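Local coordinates for capsid protein (PDB 5YKZ) that probably forms, through its protruding domain, the dimeric spikes of a shrimp nodavirus particle, at residues Ile56-Ile70 against Asn73-Val87. Residues are numbered along the deposited sequence; the frame is centred on the assembly and turned at random.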
ATOM      1  N   ILE B  56      -2.173 -10.570 -17.507  1.00 14.35           N
ATOM      2  CA  ILE B  56      -2.091  -9.523 -16.491  1.00 13.81           C
ATOM      3  C   ILE B  56      -2.499 -10.113 -15.114  1.00 13.79           C
ATOM      4  O   ILE B  56      -3.586 -10.667 -14.987  1.00 13.53           O
ATOM      5  CB  ILE B  56      -2.939  -8.380 -16.853  1.00 14.95           C
ATOM      6  CG1 ILE B  56      -2.639  -7.805 -18.295  1.00 16.94           C
ATOM      7  CG2 ILE B  56      -2.763  -7.233 -15.826  1.00 14.65           C
ATOM      8  CD1 ILE B  56      -3.688  -6.801 -18.779  1.00 20.06           C
ATOM      9  N   TYR B  57      -1.683  -9.856 -14.098  1.00 12.30           N
ATOM     10  CA  TYR B  57      -2.033 -10.111 -12.694  1.00 12.45           C
ATOM     11  C   TYR B  57      -3.048  -9.048 -12.298  1.00 12.48           C
ATOM     12  O   TYR B  57      -2.702  -7.844 -12.264  1.00 12.66           O
ATOM     13  CB  TYR B  57      -0.808 -10.032 -11.817  1.00 12.67           C
ATOM     14  CG  TYR B  57      -1.092 -10.367 -10.369  1.00 12.65           C
ATOM     15  CD1 TYR B  57      -1.580  -9.454  -9.503  1.00 12.27           C
ATOM     16  CD2 TYR B  57      -0.862 -11.628  -9.883  1.00 12.61           C
ATOM     17  CE1 TYR B  57      -1.898  -9.781  -8.192  1.00 12.87           C
ATOM     18  CE2 TYR B  57      -1.104 -11.980  -8.581  1.00 12.82           C
ATOM     19  CZ  TYR B  57      -1.675 -11.031  -7.738  1.00 12.14           C
ATOM     20  OH  TYR B  57      -1.987 -11.342  -6.421  1.00 12.96           O
ATOM     21  N   ILE B  58      -4.298  -9.441 -11.988  1.00 12.33           N
ATOM     22  CA  ILE B  58      -5.343  -8.575 -11.522  1.00 12.41           C
ATOM     23  C   ILE B  58      -6.050  -9.223 -10.377  1.00 12.07           C
ATOM     24  O   ILE B  58      -6.740 -10.255 -10.569  1.00 13.07           O
ATOM     25  CB  ILE B  58      -6.378  -8.272 -12.647  1.00 13.23           C
ATOM     26  CG1 ILE B  58      -5.701  -7.710 -13.927  1.00 14.02           C
ATOM     27  CG2 ILE B  58      -7.385  -7.252 -12.132  1.00 14.93           C
ATOM     28  CD1 ILE B  58      -6.634  -7.408 -15.089  1.00 16.37           C
ATOM     29  N   LEU B  59      -5.895  -8.648  -9.203  1.00 12.39           N
ATOM     30  CA  LEU B  59      -6.514  -9.146  -7.986  1.00 12.04           C
ATOM     31  C   LEU B  59      -7.468  -8.119  -7.472  1.00 12.06           C
ATOM     32  O   LEU B  59      -7.100  -6.886  -7.431  1.00 13.43           O
ATOM     33  CB  LEU B  59      -5.436  -9.481  -6.961  1.00 13.74           C
ATOM     34  CG  LEU B  59      -5.948  -9.962  -5.590  1.00 14.83           C
ATOM     35  CD1 LEU B  59      -5.012 -10.932  -4.963  1.00 16.05           C
ATOM     36  CD2 LEU B  59      -6.113  -8.760  -4.636  1.00 17.20           C
ATOM     37  N   SER B  60      -8.588  -8.526  -6.966  1.00 12.59           N
ATOM     38  CA  SER B  60      -9.472  -7.659  -6.199  1.00 13.72           C
ATOM     39  C   SER B  60      -9.839  -8.401  -4.901  1.00 12.92           C
ATOM     40  O   SER B  60     -10.115  -9.599  -4.967  1.00 14.82           O
ATOM     41  CB  SER B  60     -10.724  -7.390  -6.993  1.00 17.04           C
ATOM     42  OG  SER B  60     -11.536  -6.413  -6.406  1.00 20.00           O
ATOM     43  N   ALA B  61      -9.874  -7.679  -3.801  1.00 12.85           N
ATOM     44  CA  ALA B  61     -10.246  -8.255  -2.496  1.00 13.63           C
ATOM     45  C   ALA B  61     -11.205  -7.348  -1.856  1.00 13.20           C
ATOM     46  O   ALA B  61     -10.967  -6.134  -1.699  1.00 12.84           O
ATOM     47  CB  ALA B  61      -9.060  -8.487  -1.675  1.00 14.17           C
ATOM     48  N   THR B  62     -12.252  -7.933  -1.247  1.00 13.63           N
ATOM     49  CA  THR B  62     -13.218  -7.152  -0.531  1.00 14.15           C
ATOM     50  C   THR B  62     -13.579  -7.956   0.721  1.00 14.76           C
ATOM     51  O   THR B  62     -13.807  -9.186   0.562  1.00 17.82           O
ATOM     52  CB  THR B  62     -14.498  -6.947  -1.335  1.00 19.13           C
ATOM     53  OG1 THR B  62     -15.115  -8.235  -1.514  1.00 25.41           O
ATOM     54  CG2 THR B  62     -14.253  -6.122  -2.567  1.00 19.84           C
ATOM     55  N   PRO B  63     -13.740  -7.352   1.893  1.00 13.24           N
ATOM     56  CA  PRO B  63     -14.211  -8.134   3.014  1.00 13.57           C
ATOM     57  C   PRO B  63     -15.606  -8.679   2.751  1.00 13.50           C
ATOM     58  O   PRO B  63     -16.434  -8.001   2.169  1.00 15.16           O
ATOM     59  CB  PRO B  63     -14.193  -7.114   4.136  1.00 14.18           C
ATOM     60  CG  PRO B  63     -14.436  -5.795   3.475  1.00 13.85           C
ATOM     61  CD  PRO B  63     -13.708  -5.897   2.157  1.00 13.58           C
ATOM     62  N   VAL B  64     -15.932  -9.852   3.338  1.00 13.94           N
ATOM     63  CA  VAL B  64     -17.298 -10.326   3.253  1.00 15.14           C
ATOM     64  C   VAL B  64     -18.200  -9.418   4.014  1.00 14.21           C
ATOM     65  O   VAL B  64     -19.387  -9.265   3.628  1.00 16.13           O
ATOM     66  CB  VAL B  64     -17.416 -11.805   3.648  1.00 18.63           C
ATOM     67  CG1 VAL B  64     -16.562 -12.718   2.789  1.00 18.03           C
ATOM     68  CG2 VAL B  64     -17.247 -12.043   5.069  1.00 23.77           C
ATOM     69  N   GLU B  65     -17.726  -8.806   5.093  1.00 13.80           N
ATOM     70  CA  GLU B  65     -18.460  -7.874   5.914  1.00 14.12           C
ATOM     71  C   GLU B  65     -17.498  -6.777   6.353  1.00 13.82           C
ATOM     72  O   GLU B  65     -16.709  -6.967   7.261  1.00 15.09           O
ATOM     73  CB  GLU B  65     -19.044  -8.598   7.130  1.00 15.44           C
ATOM     74  CG  GLU B  65     -19.746  -7.669   8.096  1.00 16.96           C
ATOM     75  CD  GLU B  65     -20.862  -7.006   7.529  1.00 18.22           C
ATOM     76  OE1 GLU B  65     -21.786  -7.646   6.931  1.00 20.48           O
ATOM     77  OE2 GLU B  65     -20.956  -5.753   7.662  1.00 20.93           O
ATOM     78  N   GLY B  66     -17.514  -5.665   5.689  1.00 13.67           N
ATOM     79  CA  GLY B  66     -16.611  -4.522   5.950  1.00 12.54           C
ATOM     80  C   GLY B  66     -16.575  -3.548   4.829  1.00 12.79           C
ATOM     81  O   GLY B  66     -17.422  -3.640   3.932  1.00 13.82           O
ATOM     82  N   GLU B  67     -15.656  -2.600   4.865  1.00 12.13           N
ATOM     83  CA  GLU B  67     -15.646  -1.513   3.933  1.00 12.26           C
ATOM     84  C   GLU B  67     -14.394  -1.542   3.076  1.00 12.31           C
ATOM     85  O   GLU B  67     -13.303  -2.011   3.525  1.00 13.77           O
ATOM     86  CB  GLU B  67     -15.756  -0.188   4.666  1.00 12.81           C
ATOM     87  CG  GLU B  67     -17.068  -0.088   5.446  1.00 14.95           C
ATOM     88  CD  GLU B  67     -17.056  -0.837   6.753  1.00 14.93           C
ATOM     89  OE1 GLU B  67     -17.977  -1.554   7.063  1.00 16.47           O
ATOM     90  OE2 GLU B  67     -16.035  -0.722   7.506  1.00 16.77           O
ATOM     91  N   GLY B  68     -14.481  -1.072   1.859  1.00 12.58           N
ATOM     92  CA  GLY B  68     -13.422  -0.940   0.969  1.00 12.44           C
ATOM     93  C   GLY B  68     -13.117  -2.156   0.115  1.00 11.91           C
ATOM     94  O   GLY B  68     -13.676  -3.230   0.329  1.00 13.03           O
ATOM     95  N   THR B  69     -12.267  -1.925  -0.850  1.00 12.78           N
ATOM     96  CA  THR B  69     -11.795  -2.926  -1.800  1.00 13.82           C
ATOM     97  C   THR B  69     -10.298  -2.684  -2.034  1.00 13.13           C
ATOM     98  O   THR B  69      -9.924  -1.536  -2.298  1.00 14.43           O
ATOM     99  CB  THR B  69     -12.458  -2.819  -3.151  1.00 14.70           C
ATOM    100  OG1 THR B  69     -13.910  -3.014  -2.985  1.00 16.11           O
ATOM    101  CG2 THR B  69     -12.010  -3.852  -4.204  1.00 14.94           C
ATOM    102  N   ILE B  70      -9.477  -3.720  -1.998  1.00 12.51           N
ATOM    103  CA  ILE B  70      -8.071  -3.630  -2.479  1.00 12.44           C
ATOM    104  C   ILE B  70      -8.024  -4.057  -3.909  1.00 11.63           C
ATOM    105  O   ILE B  70      -8.575  -5.102  -4.272  1.00 12.41           O
ATOM    106  CB  ILE B  70      -7.136  -4.460  -1.565  1.00 12.33           C
ATOM    107  CG1 ILE B  70      -6.939  -3.710  -0.293  1.00 11.99           C
ATOM    108  CG2 ILE B  70      -5.847  -4.691  -2.267  1.00 12.53           C
ATOM    109  CD1 ILE B  70      -6.130  -4.482   0.769  1.00 14.23           C
ATOM    110  N   ASN B  73      -3.862  -4.255  -9.916  1.00 12.41           N
ATOM    111  CA  ASN B  73      -4.015  -4.461 -11.356  1.00 13.50           C
ATOM    112  C   ASN B  73      -2.683  -4.076 -11.980  1.00 13.33           C
ATOM    113  O   ASN B  73      -2.327  -2.887 -12.011  1.00 13.41           O
ATOM    114  CB  ASN B  73      -5.206  -3.719 -11.936  1.00 14.12           C
ATOM    115  CG  ASN B  73      -5.327  -3.995 -13.419  1.00 13.79           C
ATOM    116  OD1 ASN B  73      -4.447  -4.331 -14.069  1.00 14.41           O
ATOM    117  ND2 ASN B  73      -6.571  -3.796 -13.913  1.00 17.37           N
ATOM    118  N   MET B  74      -1.931  -5.052 -12.444  1.00 11.85           N
ATOM    119  CA  MET B  74      -0.637  -4.846 -12.980  1.00 13.07           C
ATOM    120  C   MET B  74      -0.657  -4.560 -14.523  1.00 13.75           C
ATOM    121  O   MET B  74       0.362  -4.645 -15.168  1.00 15.30           O
ATOM    122  CB  MET B  74       0.320  -5.931 -12.592  1.00 13.79           C
ATOM    123  CG  MET B  74       0.496  -6.030 -11.076  1.00 14.01           C
ATOM    124  SD  MET B  74       0.724  -4.539 -10.166  1.00 16.05           S
ATOM    125  CE  MET B  74       2.148  -4.139 -10.784  1.00 15.93           C
ATOM    126  N   ASP B  75      -1.761  -4.206 -15.079  1.00 13.34           N
ATOM    127  CA  ASP B  75      -1.847  -3.828 -16.521  1.00 14.20           C
ATOM    128  C   ASP B  75      -0.806  -2.739 -16.781  1.00 15.12           C
ATOM    129  O   ASP B  75      -0.871  -1.680 -16.154  1.00 15.54           O
ATOM    130  CB  ASP B  75      -3.218  -3.353 -16.833  1.00 14.85           C
ATOM    131  CG  ASP B  75      -3.504  -3.092 -18.339  1.00 17.34           C
ATOM    132  OD1 ASP B  75      -2.551  -2.649 -19.014  1.00 17.94           O
ATOM    133  OD2 ASP B  75      -4.651  -3.287 -18.703  1.00 18.76           O
ATOM    134  N   PRO B  76       0.083  -2.929 -17.739  1.00 16.62           N
ATOM    135  CA  PRO B  76       1.089  -1.886 -17.933  1.00 18.87           C
ATOM    136  C   PRO B  76       0.542  -0.580 -18.422  1.00 18.72           C
ATOM    137  O   PRO B  76       1.201   0.522 -18.294  1.00 20.00           O
ATOM    138  CB  PRO B  76       2.011  -2.447 -19.000  1.00 21.57           C
ATOM    139  CG  PRO B  76       1.583  -3.775 -19.345  1.00 25.32           C
ATOM    140  CD  PRO B  76       0.349  -4.123 -18.516  1.00 19.80           C
ATOM    141  N   THR B  77      -0.664  -0.522 -18.943  1.00 17.78           N
ATOM    142  CA  THR B  77      -1.319   0.749 -19.349  1.00 18.88           C
ATOM    143  C   THR B  77      -2.116   1.416 -18.310  1.00 18.83           C
ATOM    144  O   THR B  77      -2.539   2.598 -18.478  1.00 19.05           O
ATOM    145  CB  THR B  77      -2.214   0.505 -20.670  1.00 18.35           C
ATOM    146  OG1 THR B  77      -3.384  -0.223 -20.336  1.00 20.92           O
ATOM    147  CG2 THR B  77      -1.398  -0.251 -21.587  1.00 22.34           C
ATOM    148  N   VAL B  78      -2.420   0.706 -17.206  1.00 16.11           N
ATOM    149  CA  VAL B  78      -3.321   1.221 -16.258  1.00 16.71           C
ATOM    150  C   VAL B  78      -3.063   0.442 -14.985  1.00 14.45           C
ATOM    151  O   VAL B  78      -3.785  -0.531 -14.647  1.00 17.03           O
ATOM    152  CB  VAL B  78      -4.797   1.257 -16.718  1.00 17.98           C
ATOM    153  CG1 VAL B  78      -5.316  -0.109 -17.182  1.00 17.70           C
ATOM    154  CG2 VAL B  78      -5.672   1.925 -15.700  1.00 19.01           C
ATOM    155  N   THR B  79      -1.991   0.801 -14.312  1.00 12.95           N
ATOM    156  CA  THR B  79      -1.505  -0.007 -13.127  1.00 12.37           C
ATOM    157  C   THR B  79      -2.043   0.593 -11.876  1.00 12.08           C
ATOM    158  O   THR B  79      -1.930   1.826 -11.644  1.00 12.26           O
ATOM    159  CB  THR B  79      -0.004   0.048 -13.110  1.00 12.32           C
ATOM    160  OG1 THR B  79       0.565  -0.262 -14.386  1.00 13.93           O
ATOM    161  CG2 THR B  79       0.519  -0.941 -12.111  1.00 13.23           C
ATOM    162  N   THR B  80      -2.680  -0.216 -11.037  1.00 12.56           N
ATOM    163  CA  THR B  80      -3.261   0.230  -9.768  1.00 12.22           C
ATOM    164  C   THR B  80      -2.766  -0.630  -8.625  1.00 11.33           C
ATOM    165  O   THR B  80      -2.822  -1.884  -8.746  1.00 12.31           O
ATOM    166  CB  THR B  80      -4.769   0.158  -9.848  1.00 12.69           C
ATOM    167  OG1 THR B  80      -5.228   1.090 -10.830  1.00 13.54           O
ATOM    168  CG2 THR B  80      -5.467   0.431  -8.565  1.00 13.49           C
ATOM    169  N   VAL B  81      -2.330  -0.007  -7.558  1.00 11.28           N
ATOM    170  CA  VAL B  81      -2.090  -0.712  -6.268  1.00 11.60           C
ATOM    171  C   VAL B  81      -2.733   0.192  -5.258  1.00 12.15           C
ATOM    172  O   VAL B  81      -2.102   1.182  -4.826  1.00 12.45           O
ATOM    173  CB  VAL B  81      -0.633  -0.957  -6.037  1.00 11.77           C
ATOM    174  CG1 VAL B  81      -0.438  -1.699  -4.718  1.00 12.69           C
ATOM    175  CG2 VAL B  81       0.009  -1.797  -7.155  1.00 13.50           C
ATOM    176  N   SER B  82      -4.003  -0.044  -4.921  1.00 12.23           N
ATOM    177  CA  SER B  82      -4.734   0.978  -4.190  1.00 13.05           C
ATOM    178  C   SER B  82      -5.882   0.342  -3.409  1.00 12.86           C
ATOM    179  O   SER B  82      -6.174  -0.880  -3.538  1.00 13.29           O
ATOM    180  CB  SER B  82      -5.260   1.991  -5.169  1.00 14.38           C
ATOM    181  OG  SER B  82      -5.588   3.202  -4.467  1.00 18.00           O
ATOM    182  N   GLY B  83      -6.546   1.171  -2.649  1.00 12.05           N
ATOM    183  CA  GLY B  83      -7.619   0.746  -1.774  1.00 12.89           C
ATOM    184  C   GLY B  83      -7.178   0.336  -0.429  1.00 12.39           C
ATOM    185  O   GLY B  83      -6.050  -0.101  -0.252  1.00 13.51           O
ATOM    186  N   PHE B  84      -8.094   0.461   0.523  1.00 12.79           N
ATOM    187  CA  PHE B  84      -7.832   0.032   1.864  1.00 13.22           C
ATOM    188  C   PHE B  84      -9.115  -0.493   2.443  1.00 13.54           C
ATOM    189  O   PHE B  84     -10.233   0.046   2.164  1.00 14.02           O
ATOM    190  CB  PHE B  84      -7.240   1.154   2.744  1.00 14.39           C
ATOM    191  CG  PHE B  84      -7.910   2.508   2.634  1.00 14.00           C
ATOM    192  CD1 PHE B  84      -8.940   2.902   3.419  1.00 15.56           C
ATOM    193  CD2 PHE B  84      -7.424   3.440   1.758  1.00 15.26           C
ATOM    194  CE1 PHE B  84      -9.514   4.128   3.319  1.00 15.54           C
ATOM    195  CE2 PHE B  84      -7.936   4.678   1.702  1.00 16.31           C
ATOM    196  CZ  PHE B  84      -8.982   5.021   2.403  1.00 17.48           C
ATOM    197  N   ILE B  85      -9.038  -1.562   3.177  1.00 13.14           N
ATOM    198  CA  ILE B  85     -10.180  -2.284   3.757  1.00 12.95           C
ATOM    199  C   ILE B  85     -10.246  -2.035   5.232  1.00 12.80           C
ATOM    200  O   ILE B  85      -9.232  -2.115   5.947  1.00 13.74           O
ATOM    201  CB  ILE B  85     -10.021  -3.802   3.464  1.00 12.77           C
ATOM    202  CG1 ILE B  85     -10.285  -4.075   2.024  1.00 13.07           C
ATOM    203  CG2 ILE B  85     -10.966  -4.601   4.373  1.00 12.97           C
ATOM    204  CD1 ILE B  85      -9.882  -5.470   1.549  1.00 13.93           C
ATOM    205  N   LYS B  86     -11.418  -1.757   5.749  1.00 12.64           N
ATOM    206  CA  LYS B  86     -11.713  -1.738   7.162  1.00 12.66           C
ATOM    207  C   LYS B  86     -12.552  -2.954   7.454  1.00 13.12           C
ATOM    208  O   LYS B  86     -13.578  -3.171   6.824  1.00 13.79           O
ATOM    209  CB  LYS B  86     -12.457  -0.471   7.553  1.00 14.00           C
ATOM    210  CG  LYS B  86     -12.931  -0.345   8.980  1.00 17.49           C
ATOM    211  CD  LYS B  86     -11.927  -0.610  10.075  1.00 18.56           C
ATOM    212  CE  LYS B  86     -10.903   0.452  10.020  1.00 19.95           C
ATOM    213  NZ  LYS B  86     -11.384   1.821  10.195  1.00 22.28           N
ATOM    214  N   VAL B  87     -12.135  -3.756   8.411  1.00 12.82           N
ATOM    215  CA  VAL B  87     -12.803  -5.003   8.721  1.00 14.84           C
ATOM    216  C   VAL B  87     -12.675  -5.294  10.184  1.00 14.88           C
ATOM    217  O   VAL B  87     -11.609  -5.030  10.830  1.00 16.64           O
ATOM    218  CB  VAL B  87     -12.252  -6.154   7.871  1.00 14.70           C
ATOM    219  CG1 VAL B  87     -10.732  -6.359   8.116  1.00 15.03           C
ATOM    220  CG2 VAL B  87     -13.086  -7.430   8.024  1.00 16.17           C
TER
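Ile-85 packs its CD1 against the buried Ala-61 and Ile-70, where it lies 3.5 Å from Ala-61 O and meets Ile-70 CG1 at 3.9 Å, the two isoleucine side chains crossing at about a right angle. With Ile-85 CG1 anti to the carbonyl carbon (chi1 -73°), the other branch, CG2, is left anti to the backbone N and lies against the Pro-63 ring, 3.8 Å from Pro-63 CD. Val-87 CG2 extends this apolar patch along Pro-63 CB, and Leu-41 of strand 38-48 also packs on Ile-85. Beside the patch, Glu-67 and Lys-86 form an antiparallel hydrogen-bonded pair: Glu-67 N donates to Lys-86 O in the carbonyl plane, whereas Lys-86 N meets Glu-67 O with a tilt of 30°. Strands 58-63, 66-73 and 79-88 run as a consecutive antiparallel meander, two hairpins sharing their middle strand, within the all-beta domain. Between the paired ends the strands are held more loosely, by CA-H...O contacts such as Gly-83 CA to Thr-69 O at 3.3 Å. At the far end Met-74 N donates to Tyr-57 O at 2.9 Å, nearly straight. Asn-73 lies alongside Ile-58, its OD1 3.6 Å from Ile-58 CG1; that same oxygen accepts from Asp-75 N in an Asx turn, which fixes the amide. Ile-56 rests on Asp-75, with CG2 against Asp-75 N and CD1 near the carboxylate, whose OD1 takes both Thr-77 N and Thr-77 OG1 from one face. Towards solvent Glu-67 OE2 lies 3.5 Å from Lys-86 CG, but the carboxylate stays apart from Lys-86 NZ, which instead makes a salt bridge to Asp-7 and a hydrogen bond to Val-8 O, both of the second subunit.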